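Local coordinates for protein O-phospho-L-seryl-tRNA:Cys-tRNA synthase (Methanocaldococcus jannaschii DSM 2661, PDB 5X6B) that probably converts tRNA-bound O-phosphoserine into cysteine, giving Cys-tRNA, by chemistry that depends on pyridoxal phosphate, at residues 128-133 / 151-156; 165-170 / 176-181; 182-187 / 192-197; 200-203 / 208-211; 210-215 / 226-231. All blocks are in the same frame, centred on the assembly; numbering follows the deposited sequence.

In the fold
From the N terminus, interaction 1 comes first, closing the connection that runs through strand 139-143 so that helices 122-132 and 148-156 meet. Interaction 2 then draws the end of strand 160-166 against the start of helix 179-188, and interaction 3 folds that helix back onto strand 194-200. Interaction 4 closes the loop after that strand, and interaction 5 sets helix 212-221 on strand 226-229, starting from Asn210 and Asp211, which it shares with interaction 4. The contacts follow one another in series, and none nests within another. Interactions 3 and 5 meet through neighbouring strands of the seven-stranded sheet, and Val129 and Met130 of interaction 1 touch those strands at Leu196 and Leu227.

Interaction 1 of 5, residues 128-133 / 151-156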
# COMPACT_ATOMS: atom_id res chain seq x y z
N ILE B 128 6.67 -4.92 20.02
CA ILE B 128 5.86 -3.97 20.78
C ILE B 128 5.39 -4.56 22.11
O ILE B 128 5.57 -3.94 23.16
CB ILE B 128 4.64 -3.50 19.98
CG1 ILE B 128 5.07 -2.45 18.95
CG2 ILE B 128 3.59 -2.89 20.90
CD1 ILE B 128 4.00 -2.11 17.96
N VAL B 129 4.82 -5.76 22.07
CA VAL B 129 4.32 -6.37 23.31
C VAL B 129 5.49 -6.83 24.19
O VAL B 129 5.40 -6.78 25.41
CB VAL B 129 3.37 -7.56 23.03
CG1 VAL B 129 2.15 -7.10 22.27
CG2 VAL B 129 4.08 -8.68 22.29
N MET B 130 6.59 -7.24 23.57
CA MET B 130 7.78 -7.63 24.32
C MET B 130 8.39 -6.42 25.02
O MET B 130 9.07 -6.56 26.03
CB MET B 130 8.82 -8.27 23.39
CG MET B 130 8.53 -9.70 23.00
SD MET B 130 9.87 -10.35 21.99
CE MET B 130 9.22 -11.97 21.56
N HIS B 131 8.14 -5.24 24.46
CA HIS B 131 8.76 -4.02 24.95
C HIS B 131 7.88 -3.30 25.96
O HIS B 131 8.38 -2.60 26.84
CB HIS B 131 9.08 -3.10 23.77
CG HIS B 131 9.87 -1.89 24.14
ND1 HIS B 131 9.28 -0.69 24.49
CD2 HIS B 131 11.21 -1.69 24.21
CE1 HIS B 131 10.22 0.19 24.77
NE2 HIS B 131 11.40 -0.38 24.61
N ALA B 132 6.57 -3.49 25.85
CA ALA B 132 5.61 -2.74 26.66
C ALA B 132 4.94 -3.59 27.74
O ALA B 132 4.26 -3.05 28.62
CB ALA B 132 4.56 -2.11 25.77
N ILE B 133 5.11 -4.90 27.68
CA ILE B 133 4.47 -5.80 28.65
C ILE B 133 5.52 -6.44 29.54
O ILE B 133 5.44 -6.38 30.76
CB ILE B 133 3.64 -6.89 27.95
CG1 ILE B 133 2.66 -6.26 26.96
CG2 ILE B 133 2.90 -7.74 28.98
CD1 ILE B 133 1.74 -5.23 27.58
N TYR B 151 12.80 -14.58 17.95
CA TYR B 151 14.08 -14.55 18.65
C TYR B 151 14.72 -13.17 18.58
O TYR B 151 15.18 -12.64 19.60
CB TYR B 151 15.03 -15.60 18.06
CG TYR B 151 14.52 -17.01 18.19
CD1 TYR B 151 14.76 -17.74 19.35
CD2 TYR B 151 13.80 -17.62 17.17
CE1 TYR B 151 14.29 -19.04 19.49
CE2 TYR B 151 13.33 -18.91 17.30
CZ TYR B 151 13.58 -19.62 18.46
OH TYR B 151 13.12 -20.91 18.59
N VAL B 152 14.75 -12.59 17.39
CA VAL B 152 15.40 -11.31 17.17
C VAL B 152 14.66 -10.19 17.91
O VAL B 152 15.29 -9.28 18.46
CB VAL B 152 15.50 -10.97 15.67
CG1 VAL B 152 16.20 -9.63 15.46
CG2 VAL B 152 16.25 -12.08 14.94
N ALA B 153 13.34 -10.25 17.94
CA ALA B 153 12.56 -9.24 18.64
C ALA B 153 12.77 -9.34 20.15
O ALA B 153 12.77 -8.32 20.85
CB ALA B 153 11.08 -9.36 18.31
N ALA B 154 12.96 -10.56 20.64
CA ALA B 154 13.21 -10.77 22.07
C ALA B 154 14.56 -10.19 22.47
O ALA B 154 14.68 -9.51 23.48
CB ALA B 154 13.13 -12.24 22.41
N GLU B 155 15.57 -10.47 21.65
CA GLU B 155 16.90 -9.93 21.88
C GLU B 155 16.87 -8.40 21.84
O GLU B 155 17.56 -7.74 22.61
CB GLU B 155 17.88 -10.48 20.84
CG GLU B 155 19.34 -10.18 21.13
CD GLU B 155 20.29 -10.99 20.25
OE1 GLU B 155 19.81 -11.92 19.56
OE2 GLU B 155 21.50 -10.70 20.25
N ARG B 156 16.03 -7.85 20.97
CA ARG B 156 15.91 -6.40 20.88
C ARG B 156 15.20 -5.83 22.10
O ARG B 156 15.50 -4.73 22.55
CB ARG B 156 15.17 -5.98 19.61
CG ARG B 156 15.34 -4.50 19.28
CD ARG B 156 14.56 -4.07 18.05
NE ARG B 156 14.89 -2.69 17.68
CZ ARG B 156 14.23 -1.99 16.77
NH1 ARG B 156 13.20 -2.52 16.12
NH2 ARG B 156 14.60 -0.74 16.50
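Met130 lays its thioether over the backbone of Ala154, with Met130 SD 3.4 Å from Ala154 CA. The methyl goes on to the side of that residue, Met130 CE lying 4.0 Å from Ala154 CB. Met130 SD is also 4.0 Å from Ala153 CB. Two consecutive alanines therefore receive one long side chain, and their small methyls suit a place where such a chain lies across the surface of helix 148-156. CG of Met130 stands anti to its own carbonyl carbon (chi1 -77°), and from there the chain is fully extended, carrying the sulfur straight across to the other helix. Methionine suits a place like this, being unbranched and apolar, with a polarisable sulfur. No hydrogen bond crosses between the segments, so the contact rests on dispersion and on the exclusion of water. Replacing Met130 with an alanine would probably open a gap between the two helices and leave the methyls of Ala153 and Ala154 without their partner. Further along helix 148-156, Arg156 forms a salt bridge with Glu289 of the second subunit. Met130 also touches Ala157, in the loop after that helix. The contact between the two helices borders the central sheet at two points, Met130 meeting Leu196 of strand 194-200 and Ala154 resting on Val161 of strand 160-166.

Interaction 2 of 5, residues 165-170 / 176-181; sequences GYEEEY and NLEGYK
A type I beta turn with an asparagine cap, from Asn176 to Gly179, leads into helix 179-188, and its first residue is tied to the end of strand 160-166. Asn176 N donates to Gly165 O over 3.0 Å, with an angle of 157° at the hydrogen and the donor in the carbonyl plane, a well-directed bond. Beside it the two segments run close: CB of Asn176 is 3.6 Å from Glu167 N, and CB of Glu167 lies 3.8 Å from Asn176 CA, the aliphatic start of an exposed side chain serving as packing against backbone. The chain doubles back here, for Glu167 also pairs through its backbone with Lys174, and the return delivers Asn176 to the helix. There the asparagine does a second job. Its CG is anti to the backbone N (chi1 -171°), which brings the side-chain amide back over the turn, Asn176 OD1 taking a weak capping bond of 3.1 Å from Gly179 N, while Asn176 O accepts from the same Gly179 N at 2.9 Å and closes the turn. Asparagine fits because its short amide reaches an amide N-H three residues on. At the solvent-facing side the carboxylates of Glu167 and Glu178 approach, OE1 to OE1 4.4 Å, an unfavourable closeness of like charges that Lys174, in a long and weak ion pair with Glu167, probably eases. Tyr166 turns away, and its OH is hydrogen-bonded to Asn145, while Leu177 and Tyr180 anchor the new helix on strand 194-200 and helix 212-221.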
# COMPACT_ATOMS: atom_id res chain seq x y z
N GLY B 165 9.77 -27.84 23.34
CA GLY B 165 10.23 -28.81 22.37
C GLY B 165 9.17 -29.60 21.63
O GLY B 165 7.97 -29.33 21.75
N TYR B 166 9.62 -30.58 20.86
CA TYR B 166 8.76 -31.39 20.02
C TYR B 166 8.05 -32.51 20.76
O TYR B 166 8.61 -33.15 21.65
CB TYR B 166 9.56 -31.99 18.86
CG TYR B 166 10.13 -30.96 17.92
CD1 TYR B 166 9.33 -30.38 16.94
CD2 TYR B 166 11.46 -30.58 18.00
CE1 TYR B 166 9.85 -29.44 16.07
CE2 TYR B 166 11.98 -29.64 17.13
CZ TYR B 166 11.18 -29.07 16.17
OH TYR B 166 11.70 -28.14 15.31
N GLU B 167 6.80 -32.75 20.37
CA GLU B 167 6.07 -33.96 20.73
C GLU B 167 6.64 -35.10 19.90
O GLU B 167 6.54 -36.27 20.26
CB GLU B 167 4.58 -33.77 20.49
CG GLU B 167 3.69 -34.92 20.92
CD GLU B 167 2.22 -34.54 20.86
OE1 GLU B 167 1.92 -33.34 20.71
OE2 GLU B 167 1.36 -35.45 20.97
N GLU B 168 7.23 -34.73 18.77
CA GLU B 168 7.96 -35.62 17.89
C GLU B 168 8.72 -34.78 16.89
O GLU B 168 8.17 -33.83 16.34
CB GLU B 168 7.03 -36.57 17.14
CG GLU B 168 7.75 -37.36 16.05
CD GLU B 168 6.81 -38.20 15.21
OE1 GLU B 168 5.59 -38.00 15.31
OE2 GLU B 168 7.30 -39.06 14.45
N GLU B 169 9.99 -35.10 16.66
CA GLU B 169 10.76 -34.37 15.67
C GLU B 169 10.49 -34.98 14.29
O GLU B 169 9.37 -34.88 13.79
CB GLU B 169 12.24 -34.37 16.01
CG GLU B 169 12.52 -33.86 17.43
CD GLU B 169 13.84 -33.11 17.54
OE1 GLU B 169 14.40 -32.72 16.50
OE2 GLU B 169 14.33 -32.94 18.68
N TYR B 170 11.49 -35.61 13.68
CA TYR B 170 11.30 -36.18 12.35
C TYR B 170 10.20 -37.24 12.33
O TYR B 170 10.12 -38.08 13.23
CB TYR B 170 12.61 -36.78 11.83
CG TYR B 170 12.53 -37.22 10.38
CD1 TYR B 170 12.76 -36.32 9.35
CD2 TYR B 170 12.21 -38.53 10.05
CE1 TYR B 170 12.67 -36.71 8.03
CE2 TYR B 170 12.13 -38.93 8.73
CZ TYR B 170 12.36 -38.02 7.72
OH TYR B 170 12.28 -38.42 6.40
N ASN B 176 5.17 -30.15 21.29
CA ASN B 176 4.52 -30.59 22.51
C ASN B 176 3.91 -29.39 23.24
O ASN B 176 4.57 -28.75 24.06
CB ASN B 176 5.51 -31.32 23.42
CG ASN B 176 4.85 -31.99 24.61
OD1 ASN B 176 3.70 -31.72 24.95
ND2 ASN B 176 5.59 -32.88 25.26
N LEU B 177 2.65 -29.09 22.94
CA LEU B 177 2.00 -27.91 23.52
C LEU B 177 1.87 -28.02 25.04
O LEU B 177 1.89 -27.02 25.75
CB LEU B 177 0.61 -27.70 22.89
CG LEU B 177 0.61 -27.36 21.40
CD1 LEU B 177 -0.78 -27.00 20.90
CD2 LEU B 177 1.60 -26.25 21.10
N GLU B 178 1.76 -29.25 25.53
CA GLU B 178 1.65 -29.49 26.96
C GLU B 178 2.99 -29.23 27.65
O GLU B 178 3.05 -29.00 28.85
CB GLU B 178 1.17 -30.92 27.23
CG GLU B 178 -0.22 -31.23 26.66
CD GLU B 178 -0.20 -31.55 25.17
OE1 GLU B 178 0.91 -31.64 24.59
OE2 GLU B 178 -1.28 -31.70 24.58
N GLY B 179 4.06 -29.26 26.86
CA GLY B 179 5.40 -29.01 27.36
C GLY B 179 5.63 -27.57 27.80
O GLY B 179 6.67 -27.26 28.38
N TYR B 180 4.68 -26.70 27.51
CA TYR B 180 4.76 -25.30 27.93
C TYR B 180 4.78 -25.20 29.44
O TYR B 180 5.48 -24.35 30.00
CB TYR B 180 3.60 -24.48 27.36
CG TYR B 180 3.91 -23.81 26.04
CD1 TYR B 180 4.48 -22.54 26.00
CD2 TYR B 180 3.64 -24.45 24.83
CE1 TYR B 180 4.76 -21.92 24.79
CE2 TYR B 180 3.92 -23.84 23.62
CZ TYR B 180 4.48 -22.58 23.61
OH TYR B 180 4.76 -21.97 22.41
N LYS B 181 4.01 -26.06 30.10
CA LYS B 181 3.94 -26.06 31.56
C LYS B 181 5.29 -26.38 32.20
O LYS B 181 5.75 -25.65 33.09
CB LYS B 181 2.88 -27.04 32.06
CG LYS B 181 3.15 -27.55 33.47
CD LYS B 181 1.89 -27.93 34.23
CE LYS B 181 2.15 -27.91 35.73
NZ LYS B 181 1.03 -28.47 36.54

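Interaction 3 of 5, residues 182-187 / 192-197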
# COMPACT_ATOMS: atom_id res chain seq x y z
N GLU B 182 5.94 -27.45 31.75
CA GLU B 182 7.20 -27.89 32.34
C GLU B 182 8.30 -26.85 32.21
O GLU B 182 9.08 -26.64 33.14
CB GLU B 182 7.67 -29.21 31.73
CG GLU B 182 6.54 -30.18 31.38
CD GLU B 182 7.02 -31.39 30.60
OE1 GLU B 182 8.24 -31.51 30.35
OE2 GLU B 182 6.16 -32.23 30.23
N VAL B 183 8.36 -26.19 31.05
CA VAL B 183 9.36 -25.16 30.81
C VAL B 183 9.17 -23.96 31.75
O VAL B 183 10.12 -23.49 32.38
CB VAL B 183 9.32 -24.68 29.35
CG1 VAL B 183 10.28 -23.52 29.14
CG2 VAL B 183 9.66 -25.82 28.41
N ILE B 184 7.93 -23.49 31.84
CA ILE B 184 7.59 -22.39 32.73
C ILE B 184 7.95 -22.70 34.18
O ILE B 184 8.62 -21.91 34.85
CB ILE B 184 6.09 -22.05 32.65
CG1 ILE B 184 5.75 -21.49 31.27
CG2 ILE B 184 5.70 -21.05 33.72
CD1 ILE B 184 4.26 -21.40 31.00
N ASP B 185 7.52 -23.87 34.67
CA ASP B 185 7.81 -24.27 36.04
C ASP B 185 9.31 -24.44 36.25
O ASP B 185 9.84 -24.04 37.28
CB ASP B 185 7.07 -25.57 36.38
CG ASP B 185 5.57 -25.39 36.41
OD1 ASP B 185 5.10 -24.24 36.56
OD2 ASP B 185 4.84 -26.41 36.29
N ASN B 186 9.98 -25.03 35.26
CA ASN B 186 11.44 -25.14 35.26
C ASN B 186 12.09 -23.77 35.48
O ASN B 186 13.09 -23.65 36.18
CB ASN B 186 11.92 -25.75 33.93
CG ASN B 186 13.38 -26.17 33.96
OD1 ASN B 186 14.20 -25.58 34.65
ND2 ASN B 186 13.70 -27.21 33.19
N LEU B 187 11.49 -22.74 34.89
CA LEU B 187 12.05 -21.39 34.97
C LEU B 187 11.63 -20.67 36.26
O LEU B 187 12.44 -19.97 36.86
CB LEU B 187 11.63 -20.58 33.75
CG LEU B 187 12.61 -20.58 32.56
CD1 LEU B 187 13.02 -21.99 32.15
CD2 LEU B 187 12.00 -19.84 31.38
N LYS B 192 13.76 -17.39 37.92
CA LYS B 192 13.57 -16.62 36.69
C LYS B 192 12.11 -16.23 36.51
O LYS B 192 11.20 -16.94 36.95
CB LYS B 192 14.06 -17.42 35.48
CG LYS B 192 15.52 -17.20 35.11
CD LYS B 192 16.47 -17.85 36.09
CE LYS B 192 17.91 -17.62 35.65
NZ LYS B 192 18.89 -18.09 36.67
N ASN B 193 11.88 -15.09 35.87
CA ASN B 193 10.52 -14.66 35.59
C ASN B 193 10.14 -14.88 34.12
O ASN B 193 10.96 -14.69 33.22
CB ASN B 193 10.33 -13.18 35.96
CG ASN B 193 8.89 -12.73 35.85
OD1 ASN B 193 7.96 -13.51 36.10
ND2 ASN B 193 8.68 -11.48 35.46
N VAL B 194 8.89 -15.28 33.90
CA VAL B 194 8.37 -15.45 32.55
C VAL B 194 7.37 -14.35 32.25
O VAL B 194 6.28 -14.31 32.81
CB VAL B 194 7.69 -16.82 32.36
CG1 VAL B 194 7.03 -16.89 30.99
CG2 VAL B 194 8.71 -17.94 32.52
N GLY B 195 7.76 -13.44 31.35
CA GLY B 195 6.93 -12.30 31.03
C GLY B 195 5.92 -12.57 29.93
O GLY B 195 4.86 -11.95 29.88
N LEU B 196 6.24 -13.52 29.06
CA LEU B 196 5.39 -13.77 27.90
C LEU B 196 5.43 -15.21 27.40
O LEU B 196 6.51 -15.81 27.26
CB LEU B 196 5.79 -12.82 26.76
CG LEU B 196 4.92 -12.85 25.50
CD1 LEU B 196 3.50 -12.42 25.83
CD2 LEU B 196 5.52 -11.97 24.42
N ILE B 197 4.25 -15.75 27.12
CA ILE B 197 4.14 -17.04 26.43
C ILE B 197 3.78 -16.82 24.96
O ILE B 197 2.82 -16.12 24.63
CB ILE B 197 3.08 -17.93 27.09
CG1 ILE B 197 3.45 -18.17 28.55
CG2 ILE B 197 2.97 -19.26 26.36
CD1 ILE B 197 2.39 -18.90 29.32
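Ile184 CD1 and Ile197 CD1 meet at 3.5 Å, their side chains crossing at about a right angle. One turn further along the helix, Leu187 CD2 reaches Val194 CG2 at 4.0 Å, again at roughly a right angle. In Ile184, CG1 is anti to the carbonyl carbon (chi1 -66°), which directs CD1 at the strand. Gly195, with a psi of -27°, breaks the usual alternation, and Val194 and Ile197 both meet the helix although two residues separate them. The side chains are set opposite each other by the near-antiparallel course of helix and strand 194-197, at 170°, with axes 10.3 Å apart. At the far end Lys192 N gives Leu187 O a weak bond of 3.1 Å, while Lys192 CB lies against the same carbonyl. Around the contact, Ile224 touches Ile184, Val194 and Ile197, and Tyr139 and Val141 of strand 139-143 lie beside Leu187 and Val194. Helix 179-188 is the crossover of a beta-alpha-beta unit between the parallel strands 160-166 and 194-200. With branched aliphatics at the centre and one bent backbone bond at the exposed end, cohesion here probably comes mainly from the hydrophobic effect.

Interaction 4 of 5, residues 200-203 / 208-211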
# COMPACT_ATOMS: atom_id res chain seq x y z
N THR B 200 3.81 -19.92 17.93
CA THR B 200 3.76 -19.78 16.49
C THR B 200 2.61 -20.63 15.96
O THR B 200 2.74 -21.85 15.86
CB THR B 200 5.07 -20.20 15.82
OG1 THR B 200 6.15 -19.45 16.38
CG2 THR B 200 5.02 -19.95 14.33
N HIS B 201 1.49 -19.98 15.65
CA HIS B 201 0.25 -20.69 15.31
C HIS B 201 0.43 -21.65 14.14
O HIS B 201 -0.07 -22.78 14.17
CB HIS B 201 -0.86 -19.70 15.00
CG HIS B 201 -2.23 -20.28 15.11
ND1 HIS B 201 -3.37 -19.57 14.79
CD2 HIS B 201 -2.65 -21.50 15.51
CE1 HIS B 201 -4.43 -20.33 14.99
NE2 HIS B 201 -4.03 -21.51 15.42
N VAL B 202 1.13 -21.19 13.11
CA VAL B 202 1.64 -22.06 12.06
C VAL B 202 3.09 -21.68 11.80
O VAL B 202 3.39 -20.53 11.45
CB VAL B 202 0.81 -21.96 10.75
CG1 VAL B 202 1.58 -22.53 9.57
CG2 VAL B 202 -0.52 -22.68 10.90
N ASP B 203 4.01 -22.62 11.99
CA ASP B 203 5.41 -22.35 11.73
C ASP B 203 5.66 -22.21 10.24
O ASP B 203 4.88 -22.70 9.43
CB ASP B 203 6.31 -23.45 12.29
CG ASP B 203 5.99 -24.81 11.71
OD1 ASP B 203 4.81 -25.23 11.77
OD2 ASP B 203 6.92 -25.44 11.15
N ASN B 208 2.84 -26.49 10.18
CA ASN B 208 2.01 -27.23 11.12
C ASN B 208 1.09 -26.31 11.90
O ASN B 208 1.53 -25.35 12.52
CB ASN B 208 2.87 -28.03 12.10
CG ASN B 208 3.59 -29.17 11.43
OD1 ASN B 208 3.13 -29.72 10.43
ND2 ASN B 208 4.74 -29.54 11.99
N LEU B 209 -0.21 -26.61 11.87
CA LEU B 209 -1.17 -25.91 12.70
C LEU B 209 -1.05 -26.41 14.15
O LEU B 209 -0.62 -27.53 14.39
CB LEU B 209 -2.58 -26.11 12.15
CG LEU B 209 -3.77 -25.42 12.83
CD1 LEU B 209 -3.54 -23.92 12.93
CD2 LEU B 209 -5.03 -25.72 12.07
N ASN B 210 -1.42 -25.56 15.11
CA ASN B 210 -1.33 -25.93 16.51
C ASN B 210 -2.61 -25.57 17.26
O ASN B 210 -3.23 -24.54 16.99
CB ASN B 210 -0.12 -25.24 17.16
CG ASN B 210 1.21 -25.73 16.60
OD1 ASN B 210 1.92 -25.00 15.93
ND2 ASN B 210 1.55 -26.98 16.90
N ASP B 211 -3.01 -26.42 18.21
CA ASP B 211 -4.20 -26.16 19.00
C ASP B 211 -3.94 -25.05 20.02
O ASP B 211 -3.55 -25.32 21.16
CB ASP B 211 -4.67 -27.43 19.71
CG ASP B 211 -6.04 -27.28 20.34
OD1 ASP B 211 -6.72 -26.27 20.05
OD2 ASP B 211 -6.45 -28.17 21.11
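His201 lies against Leu209 just after strand 194-200, in the loop that leads to helix 212-221 within a beta-alpha-beta unit; Thr200, the last residue of the strand, has its hydroxyl bonded to Asp143. In His201 CG is anti to the backbone N (chi1 -160°), a torsion that lays the ring alongside Leu209. The two side chains point the same way, and His201 NE2 is 3.5 Å from Leu209 CD1. Asn210 O sits at the ring edge, in plane, 3.4 Å from His201 CD2, while ND1 bonds to Thr233. Val202 offers its CA-H to Asn208 O, a nearly straight contact of 3.3 Å, and its CG2 packs on Leu209 CD1 at 3.8 Å; a beta-branched apolar residue fills this buried spot well. Asp203 has its CG between backbone N and carbonyl carbon (chi1 59°), a torsion that folds the short carboxylate back over the loop, where it accepts from two amides, OD2 from Tyr206 and OD1 from Asn208. Without the carboxylate, as with an alanine here, both amides would probably lose their acceptor and the loop would be freer to move. Asn208 is held further by Thr172 and Ile341. Its own N meets the syn side of Asp203 OD1 at 2.8 Å, tilted 25° from the carboxylate plane.

Interaction 5 of 5, residues 210-215 / 226-231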
# COMPACT_ATOMS: atom_id res chain seq x y z
N ASN B 210 -1.42 -25.56 15.11
CA ASN B 210 -1.33 -25.93 16.51
C ASN B 210 -2.61 -25.57 17.26
O ASN B 210 -3.23 -24.54 16.99
CB ASN B 210 -0.12 -25.24 17.16
CG ASN B 210 1.21 -25.73 16.60
OD1 ASN B 210 1.92 -25.00 15.93
ND2 ASN B 210 1.55 -26.98 16.90
N ASP B 211 -3.01 -26.42 18.21
CA ASP B 211 -4.20 -26.16 19.00
C ASP B 211 -3.94 -25.05 20.02
O ASP B 211 -3.55 -25.32 21.16
CB ASP B 211 -4.67 -27.43 19.71
CG ASP B 211 -6.04 -27.28 20.34
OD1 ASP B 211 -6.72 -26.27 20.05
OD2 ASP B 211 -6.45 -28.17 21.11
N ALA B 212 -4.16 -23.81 19.60
CA ALA B 212 -3.81 -22.64 20.40
C ALA B 212 -4.52 -22.58 21.74
O ALA B 212 -4.02 -21.97 22.69
CB ALA B 212 -4.09 -21.36 19.60
N LYS B 213 -5.69 -23.20 21.83
CA LYS B 213 -6.51 -23.12 23.04
C LYS B 213 -5.80 -23.76 24.23
O LYS B 213 -5.92 -23.28 25.36
CB LYS B 213 -7.87 -23.78 22.82
CG LYS B 213 -8.85 -23.54 23.96
CD LYS B 213 -10.24 -24.06 23.63
CE LYS B 213 -11.24 -23.69 24.72
NZ LYS B 213 -12.61 -24.14 24.38
N LYS B 214 -5.06 -24.83 23.96
CA LYS B 214 -4.37 -25.55 25.02
C LYS B 214 -3.28 -24.70 25.65
O LYS B 214 -3.17 -24.63 26.87
CB LYS B 214 -3.78 -26.86 24.47
CG LYS B 214 -4.64 -28.09 24.76
CD LYS B 214 -5.19 -28.08 26.19
CE LYS B 214 -5.63 -29.47 26.64
NZ LYS B 214 -6.46 -29.41 27.88
N VAL B 215 -2.48 -24.04 24.82
CA VAL B 215 -1.44 -23.14 25.32
C VAL B 215 -2.10 -21.94 26.00
O VAL B 215 -1.56 -21.38 26.94
CB VAL B 215 -0.50 -22.67 24.20
CG1 VAL B 215 0.63 -21.83 24.77
CG2 VAL B 215 0.07 -23.87 23.45
N PHE B 226 -0.23 -14.25 27.01
CA PHE B 226 -0.12 -15.17 25.88
C PHE B 226 -0.24 -14.43 24.55
O PHE B 226 -1.29 -13.84 24.23
CB PHE B 226 -1.19 -16.26 26.00
CG PHE B 226 -1.20 -17.25 24.86
CD1 PHE B 226 -0.02 -17.73 24.32
CD2 PHE B 226 -2.40 -17.73 24.36
CE1 PHE B 226 -0.04 -18.65 23.28
CE2 PHE B 226 -2.43 -18.66 23.33
CZ PHE B 226 -1.24 -19.12 22.79
N LEU B 227 0.84 -14.45 23.77
CA LEU B 227 0.84 -13.91 22.42
C LEU B 227 0.81 -15.03 21.39
O LEU B 227 1.72 -15.87 21.34
CB LEU B 227 2.06 -13.02 22.19
CG LEU B 227 2.42 -12.75 20.72
CD1 LEU B 227 1.35 -11.91 20.05
CD2 LEU B 227 3.78 -12.07 20.61
N LEU B 228 -0.23 -15.05 20.57
CA LEU B 228 -0.35 -16.02 19.49
C LEU B 228 0.14 -15.41 18.17
O LEU B 228 -0.46 -14.46 17.67
CB LEU B 228 -1.79 -16.51 19.36
CG LEU B 228 -2.11 -17.56 18.29
CD1 LEU B 228 -1.32 -18.84 18.50
CD2 LEU B 228 -3.60 -17.84 18.26
N ASN B 229 1.24 -15.94 17.64
CA ASN B 229 1.76 -15.46 16.37
C ASN B 229 0.93 -15.96 15.20
O ASN B 229 1.17 -17.05 14.68
CB ASN B 229 3.22 -15.88 16.17
CG ASN B 229 3.81 -15.33 14.90
OD1 ASN B 229 3.23 -14.45 14.26
ND2 ASN B 229 4.98 -15.84 14.51
N CYS B 230 -0.04 -15.16 14.80
CA CYS B 230 -0.94 -15.55 13.73
C CYS B 230 -0.48 -15.09 12.36
O CYS B 230 -1.28 -14.99 11.43
CB CYS B 230 -2.33 -15.01 14.02
SG CYS B 230 -3.14 -15.87 15.36
N ALA B 231 0.81 -14.81 12.23
CA ALA B 231 1.42 -14.75 10.92
C ALA B 231 1.16 -16.12 10.31
O ALA B 231 1.32 -17.13 10.99
CB ALA B 231 2.91 -14.47 11.01
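The ring of Phe226 takes the main-chain carbon of Val215 over one face, with Val215 C 4.2 Å above the plane and displaced toward the rim. Val215 CG1 adds itself at 3.6 Å from Phe226 CE1, the two side chains crossing at about a right angle. Obliquely to the ring comes the backbone carbonyl of the helix start, Ala212 O, 3.7 Å from Phe226 CE2. This is the beta-alpha-beta unit of strand 194-200, helix 212-221 and strand 226-229, seen where the helix lies on its second strand. Such units build the large domain of fold type I pyridoxal phosphate enzymes, to which this seven-stranded sheet corresponds. In Phe226 CG stands anti to the backbone N (chi1 178°), and this carries the ring out from the strand to the helix. Two residues on, Leu228 faces the same way and straddles a methyl: Ala212 CB lies 3.8 Å from Leu228 CD2 and nearly as close to CD1. A small alanine suits the first helical turn, letting the leucine close in on it, while the flat ring of Phe226 suits the helix side, lying against the branched Val215. Strand 194-200 completes the packing, Leu199 touching both Val215 and Phe226. The alternate residues point to the other face of the sheet, Leu227 onto helix 122-132. There Asn229 ND2 is hydrogen-bonded to the pyridine N1 of the pyridoxal phosphate carried by the lysine at position 255, while an Asx turn fixes its amide: Asn229 OD1 accepts from Ala231 N at 3.2 Å, with the donor 51° above the carbonyl plane.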